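Local structure of Esterase/lipase (Uncultured bacterium, 3K6K) at residues M177-M183 against L240-H246; R194-L200 against E251-S255. The protein probably hydrolyses carboxylic ester bonds, as an esterase or lipase related to hormone-sensitive lipase with the alpha/beta hydrolase fold. One frame throughout, in Å; residues are numbered along the deposited sequence.

Contact 1: M177-M183 against L240-H246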
loop_
_atom_site.group_PDB
_atom_site.type_symbol
_atom_site.label_atom_id
_atom_site.label_comp_id
_atom_site.label_asym_id
_atom_site.label_seq_id
_atom_site.Cartn_x
_atom_site.Cartn_y
_atom_site.Cartn_z
ATOM N N MET A 177 -10.746 18.415 -9.192
ATOM C CA MET A 177 -10.275 17.039 -9.053
ATOM C C MET A 177 -11.443 16.139 -8.679
ATOM O O MET A 177 -12.331 16.560 -7.963
ATOM C CB MET A 177 -9.152 16.920 -8.024
ATOM C CG MET A 177 -7.793 17.504 -8.445
ATOM S SD MET A 177 -7.084 16.784 -9.948
ATOM C CE MET A 177 -5.392 17.161 -9.761
ATOM N N PRO A 178 -11.410 14.877 -9.152
ATOM C CA PRO A 178 -12.432 13.892 -8.964
ATOM C C PRO A 178 -12.445 13.352 -7.552
ATOM O O PRO A 178 -11.575 13.662 -6.777
ATOM C CB PRO A 178 -12.043 12.778 -9.921
ATOM C CG PRO A 178 -11.016 13.322 -10.819
ATOM C CD PRO A 178 -10.328 14.392 -10.041
ATOM N N ALA A 179 -13.479 12.566 -7.227
ATOM C CA ALA A 179 -13.547 11.933 -5.919
ATOM C C ALA A 179 -12.406 10.942 -5.619
ATOM O O ALA A 179 -12.150 10.724 -4.474
ATOM C CB ALA A 179 -14.902 11.293 -5.713
ATOM N N GLY A 180 -11.725 10.384 -6.626
ATOM C CA GLY A 180 -10.593 9.423 -6.416
ATOM C C GLY A 180 -9.967 8.851 -7.702
ATOM O O GLY A 180 -10.491 8.995 -8.793
ATOM N N LEU A 181 -8.806 8.240 -7.578
ATOM C CA LEU A 181 -8.170 7.603 -8.673
ATOM C C LEU A 181 -8.023 6.111 -8.325
ATOM O O LEU A 181 -7.418 5.800 -7.265
ATOM C CB LEU A 181 -6.779 8.245 -8.862
ATOM C CG LEU A 181 -6.721 9.777 -9.102
ATOM C CD1 LEU A 181 -5.346 10.323 -8.921
ATOM C CD2 LEU A 181 -7.202 10.152 -10.490
ATOM N N VAL A 182 -8.563 5.186 -9.150
ATOM C CA VAL A 182 -8.186 3.754 -9.056
ATOM C C VAL A 182 -7.226 3.273 -10.147
ATOM O O VAL A 182 -7.415 3.555 -11.337
ATOM C CB VAL A 182 -9.381 2.858 -9.029
ATOM C CG1 VAL A 182 -8.956 1.411 -8.740
ATOM C CG2 VAL A 182 -10.362 3.330 -7.939
ATOM N N MET A 183 -6.198 2.516 -9.770
ATOM C CA MET A 183 -5.196 2.026 -10.735
ATOM C C MET A 183 -4.843 0.537 -10.549
ATOM O O MET A 183 -4.461 0.102 -9.479
ATOM C CB MET A 183 -3.907 2.884 -10.707
ATOM C CG MET A 183 -4.128 4.354 -11.061
ATOM S SD MET A 183 -2.646 5.308 -10.677
ATOM C CE MET A 183 -3.030 5.856 -9.023
ATOM N N LEU A 240 -3.136 15.923 -6.197
ATOM C CA LEU A 240 -3.922 14.784 -6.693
ATOM C C LEU A 240 -4.808 14.204 -5.596
ATOM O O LEU A 240 -4.436 14.271 -4.412
ATOM C CB LEU A 240 -2.995 13.739 -7.270
ATOM C CG LEU A 240 -2.337 14.174 -8.596
ATOM C CD1 LEU A 240 -1.600 13.004 -9.137
ATOM C CD2 LEU A 240 -3.320 14.685 -9.656
ATOM N N PRO A 241 -5.980 13.675 -5.975
ATOM C CA PRO A 241 -7.008 13.060 -5.136
ATOM C C PRO A 241 -6.667 11.636 -4.660
ATOM O O PRO A 241 -5.694 11.014 -5.145
ATOM C CB PRO A 241 -8.233 13.003 -6.056
ATOM C CG PRO A 241 -7.767 13.245 -7.417
ATOM C CD PRO A 241 -6.348 13.687 -7.405
ATOM N N GLU A 242 -7.418 11.105 -3.710
ATOM C CA GLU A 242 -7.006 9.816 -3.130
ATOM C C GLU A 242 -6.845 8.657 -4.114
ATOM O O GLU A 242 -7.644 8.482 -5.025
ATOM C CB GLU A 242 -7.810 9.428 -1.931
ATOM C CG GLU A 242 -9.263 9.662 -2.049
ATOM C CD GLU A 242 -9.946 9.711 -0.666
ATOM O OE1 GLU A 242 -9.563 8.935 0.235
ATOM O OE2 GLU A 242 -10.897 10.492 -0.502
ATOM N N MET A 243 -5.804 7.862 -3.889
ATOM C CA MET A 243 -5.423 6.816 -4.797
ATOM C C MET A 243 -5.609 5.447 -4.139
ATOM O O MET A 243 -5.263 5.266 -2.960
ATOM C CB MET A 243 -3.966 7.006 -5.159
ATOM C CG MET A 243 -3.657 8.189 -6.074
ATOM S SD MET A 243 -1.864 8.155 -6.352
ATOM C CE MET A 243 -1.521 9.462 -7.543
ATOM N N LEU A 244 -6.204 4.511 -4.895
ATOM C CA LEU A 244 -6.214 3.100 -4.549
ATOM C C LEU A 244 -5.461 2.450 -5.702
ATOM O O LEU A 244 -5.812 2.656 -6.862
ATOM C CB LEU A 244 -7.638 2.575 -4.428
ATOM C CG LEU A 244 -7.775 1.064 -4.070
ATOM C CD1 LEU A 244 -7.436 0.725 -2.542
ATOM C CD2 LEU A 244 -9.149 0.531 -4.491
ATOM N N ILE A 245 -4.352 1.773 -5.388
ATOM C CA ILE A 245 -3.567 0.967 -6.328
ATOM C C ILE A 245 -3.716 -0.548 -5.980
ATOM O O ILE A 245 -3.576 -0.978 -4.818
ATOM C CB ILE A 245 -2.045 1.398 -6.335
ATOM C CG1 ILE A 245 -1.887 2.898 -6.551
ATOM C CG2 ILE A 245 -1.272 0.675 -7.450
ATOM C CD1 ILE A 245 -0.603 3.373 -6.201
ATOM N N HIS A 246 -4.079 -1.365 -6.952
ATOM C CA HIS A 246 -3.931 -2.811 -6.774
ATOM C C HIS A 246 -2.856 -3.352 -7.688
ATOM O O HIS A 246 -2.619 -2.767 -8.755
ATOM C CB HIS A 246 -5.231 -3.518 -7.027
ATOM C CG HIS A 246 -6.164 -3.413 -5.884
ATOM N ND1 HIS A 246 -7.280 -4.208 -5.751
ATOM C CD2 HIS A 246 -6.099 -2.653 -4.766
ATOM C CE1 HIS A 246 -7.898 -3.893 -4.629
ATOM N NE2 HIS A 246 -7.182 -2.978 -3.994
HETATM O O HOH W 1 -9.715 12.545 -3.014
HETATM O O HOH W 2 -13.152 10.982 -1.288
#

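Contact 2: R194-L200 against E251-S255. With SO4 (sulfate ion), chain F.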
loop_
_atom_site.group_PDB
_atom_site.type_symbol
_atom_site.label_atom_id
_atom_site.label_comp_id
_atom_site.label_asym_id
_atom_site.label_seq_id
_atom_site.Cartn_x
_atom_site.Cartn_y
_atom_site.Cartn_z
ATOM N N ARG A 194 13.757 0.035 -12.470
ATOM C CA ARG A 194 13.533 -0.105 -11.032
ATOM C C ARG A 194 13.648 -1.595 -10.633
ATOM O O ARG A 194 13.838 -2.462 -11.506
ATOM C CB ARG A 194 12.161 0.553 -10.701
ATOM C CG ARG A 194 12.367 2.060 -10.597
ATOM C CD ARG A 194 11.203 3.038 -10.472
ATOM N NE ARG A 194 11.676 3.901 -9.425
ATOM C CZ ARG A 194 12.328 5.049 -9.566
ATOM N NH1 ARG A 194 12.500 5.652 -10.726
ATOM N NH2 ARG A 194 12.762 5.626 -8.480
ATOM N N TRP A 195 13.536 -1.900 -9.344
ATOM C CA TRP A 195 13.878 -3.221 -8.847
ATOM C C TRP A 195 13.084 -4.397 -9.480
ATOM O O TRP A 195 13.702 -5.408 -9.897
ATOM C CB TRP A 195 13.774 -3.230 -7.329
ATOM C CG TRP A 195 14.103 -4.538 -6.688
ATOM C CD1 TRP A 195 15.344 -4.923 -6.248
ATOM C CD2 TRP A 195 13.212 -5.682 -6.421
ATOM N NE1 TRP A 195 15.278 -6.195 -5.704
ATOM C CE2 TRP A 195 13.993 -6.682 -5.793
ATOM C CE3 TRP A 195 11.847 -5.922 -6.598
ATOM C CZ2 TRP A 195 13.465 -7.928 -5.385
ATOM C CZ3 TRP A 195 11.319 -7.164 -6.184
ATOM C CH2 TRP A 195 12.136 -8.160 -5.602
ATOM N N SER A 196 11.742 -4.293 -9.557
ATOM C CA SER A 196 10.959 -5.420 -10.086
ATOM C C SER A 196 11.266 -5.630 -11.570
ATOM O O SER A 196 11.174 -6.760 -12.065
ATOM C CB SER A 196 9.429 -5.254 -9.860
ATOM O OG SER A 196 8.930 -4.023 -10.387
ATOM N N ASN A 197 11.611 -4.563 -12.282
ATOM C CA ASN A 197 11.893 -4.686 -13.724
ATOM C C ASN A 197 12.927 -5.740 -14.038
ATOM O O ASN A 197 12.865 -6.386 -15.084
ATOM C CB ASN A 197 12.351 -3.375 -14.339
ATOM C CG ASN A 197 11.297 -2.340 -14.270
ATOM O OD1 ASN A 197 10.580 -2.055 -15.249
ATOM N ND2 ASN A 197 11.111 -1.814 -13.080
ATOM N N SER A 198 13.872 -5.930 -13.145
ATOM C CA SER A 198 14.908 -6.908 -13.455
ATOM C C SER A 198 14.678 -8.118 -12.577
ATOM O O SER A 198 14.720 -9.257 -13.034
ATOM C CB SER A 198 16.309 -6.332 -13.239
ATOM O OG SER A 198 16.401 -5.773 -11.948
ATOM N N ASN A 199 14.330 -7.885 -11.326
ATOM C CA ASN A 199 14.127 -9.028 -10.477
ATOM C C ASN A 199 13.003 -9.963 -10.845
ATOM O O ASN A 199 13.129 -11.203 -10.691
ATOM C CB ASN A 199 14.062 -8.583 -9.044
ATOM C CG ASN A 199 15.435 -8.248 -8.523
ATOM O OD1 ASN A 199 16.122 -9.120 -8.033
ATOM N ND2 ASN A 199 15.851 -6.981 -8.657
ATOM N N LEU A 200 11.902 -9.387 -11.318
ATOM C CA LEU A 200 10.715 -10.160 -11.415
ATOM C C LEU A 200 10.371 -10.399 -12.865
ATOM O O LEU A 200 9.333 -10.980 -13.156
ATOM C CB LEU A 200 9.564 -9.496 -10.668
ATOM C CG LEU A 200 9.590 -9.341 -9.131
ATOM C CD1 LEU A 200 8.321 -8.671 -8.715
ATOM C CD2 LEU A 200 9.742 -10.650 -8.359
ATOM N N GLU A 251 4.948 -9.365 -11.147
ATOM C CA GLU A 251 4.906 -8.205 -11.991
ATOM C C GLU A 251 6.259 -7.492 -12.175
ATOM O O GLU A 251 6.870 -6.964 -11.229
ATOM C CB GLU A 251 3.836 -7.255 -11.461
ATOM C CG GLU A 251 2.459 -7.828 -11.588
ATOM C CD GLU A 251 1.432 -6.775 -11.949
ATOM O OE1 GLU A 251 1.770 -5.979 -12.827
ATOM O OE2 GLU A 251 0.297 -6.721 -11.379
ATOM N N ALA A 252 6.716 -7.482 -13.422
ATOM C CA ALA A 252 7.893 -6.697 -13.785
ATOM C C ALA A 252 7.709 -5.209 -13.344
ATOM O O ALA A 252 8.697 -4.534 -13.097
ATOM C CB ALA A 252 8.104 -6.763 -15.297
ATOM N N LEU A 253 6.451 -4.737 -13.296
ATOM C CA LEU A 253 6.053 -3.342 -12.996
ATOM C C LEU A 253 5.501 -3.168 -11.533
ATOM O O LEU A 253 4.767 -2.230 -11.205
ATOM C CB LEU A 253 5.039 -2.830 -14.026
ATOM C CG LEU A 253 5.367 -2.941 -15.527
ATOM C CD1 LEU A 253 4.343 -2.218 -16.398
ATOM C CD2 LEU A 253 6.768 -2.358 -15.783
ATOM N N LEU A 254 5.851 -4.102 -10.681
ATOM C CA LEU A 254 5.563 -3.981 -9.265
ATOM C C LEU A 254 6.194 -2.740 -8.680
ATOM O O LEU A 254 5.575 -2.105 -7.815
ATOM C CB LEU A 254 6.065 -5.186 -8.465
ATOM C CG LEU A 254 5.814 -5.126 -6.937
ATOM C CD1 LEU A 254 4.358 -5.170 -6.627
ATOM C CD2 LEU A 254 6.538 -6.309 -6.196
ATOM N N SER A 255 7.418 -2.404 -9.092
ATOM C CA SER A 255 8.055 -1.245 -8.463
ATOM C C SER A 255 7.388 0.048 -8.981
ATOM O O SER A 255 7.598 1.089 -8.389
ATOM C CB SER A 255 9.577 -1.229 -8.640
ATOM O OG SER A 255 10.183 -2.401 -8.097
HETATM S S SO4 F . 14.744 8.756 -8.694
HETATM O O1 SO4 F . 14.997 7.315 -8.589
HETATM O O2 SO4 F . 15.452 9.417 -7.574
HETATM O O3 SO4 F . 15.117 9.247 -10.030
HETATM O O4 SO4 F . 13.334 9.093 -8.573
#

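Contact 1: M177-M183 against L240-H246
Strands 180-183 and 243-246 run side by side in the same direction, their axes 4.9 Å apart and only 7° from parallel. Leu-181 and Met-183 each use both their N-H and their C=O: Leu-181 N donates to Glu-242 O (2.8 Å) and Leu-181 O accepts from Leu-244 N (3.0 Å), then Met-183 N and O repeat this with Leu-244 O and His-246 N (both 2.9 Å). Side chains therefore alternate. Leu-181, Met-183, Met-243 and Ile-245 share one face, where Met-183 CE lies 3.7 Å from Met-243 SD, under helices 158-172 and 254-266. Val-182 and Leu-244 occupy the other, against Trp-303 of helix 291-305. Ahead of the strands, Met-177 CE comes unusually close to Leu-240 CD2 (3.2 Å), and Pro-178 CD lies 3.8 Å from Pro-241 CG. The Glu-242 carboxylate forms a salt bridge with Arg-307. These are two adjacent parallel strands of the central, mostly parallel sheet, with helices packed on both faces, as in the alpha/beta hydrolase fold.

Contact 2: R194-L200 against E251-S255
Ser-196, in the short helix 195-199, and Ser-255, in the first turn of helix 254-266, bond reciprocally: Ser-196 N donates to Ser-255 OG (2.9 Å), and Ser-255 N to Ser-196 OG (2.6 Å). The p rotamer of Ser-196 (chi1 55°) places its hydroxyl where it also donates to Ala-252 O (2.8 Å), so one side chain joins the turn 251-254 to the start of the helix. The m rotamer of Ser-255 turns its OG to Ser-196 N. Leu-200, m,t, brings CD1 to 3.9 Å from CD2 of Leu-254, whose rotamer is t,p; both leucines pack on Ala-266 of the second subunit. Trp-195 stays at the margin and makes a cation-pi contact with Arg-263 of that subunit. Arg-194 lays CB 3.8 Å from Ser-255 CB and extends its guanidinium to a sulfate, NH2 to O1 2.8 Å, and to Asp-189. Glu-251 points its CA-to-CB bond away from helix 195-199; its OE1 is hydrogen-bonded to His-281 ND1 and its OE2 to Ser-185 OG. With Ser-157 and His-281 it has the geometry of a catalytic triad. Two serines that bond each other's backbone N-H, with Ser-255 OG also hydrogen-bonded to Glu-262 of the second subunit, thus form a small polar network next to Glu-251, probably the acid of that triad.

In the fold
From the N terminus, the chain builds five strands of the sheet (59-65, 68-74, 82-86, 113-117 and 151-156) and helix 158-172 before reaching strand 180-184, the opening half of contact 1, and then helix 195-199, the opening half of contact 2. Strand 243-248 returns to close the first loop, of 56 intervening residues, and the start of helix 254-266 closes the second, of 50. The segments alternate, so the two loops cross. Each half of contact 2 thus follows a strand of contact 1. Their centres lie about 23 Å apart and they do not touch (nearest atoms about 6 Å): contact 1 is inside the sheet, contact 2 beside the subunit interface.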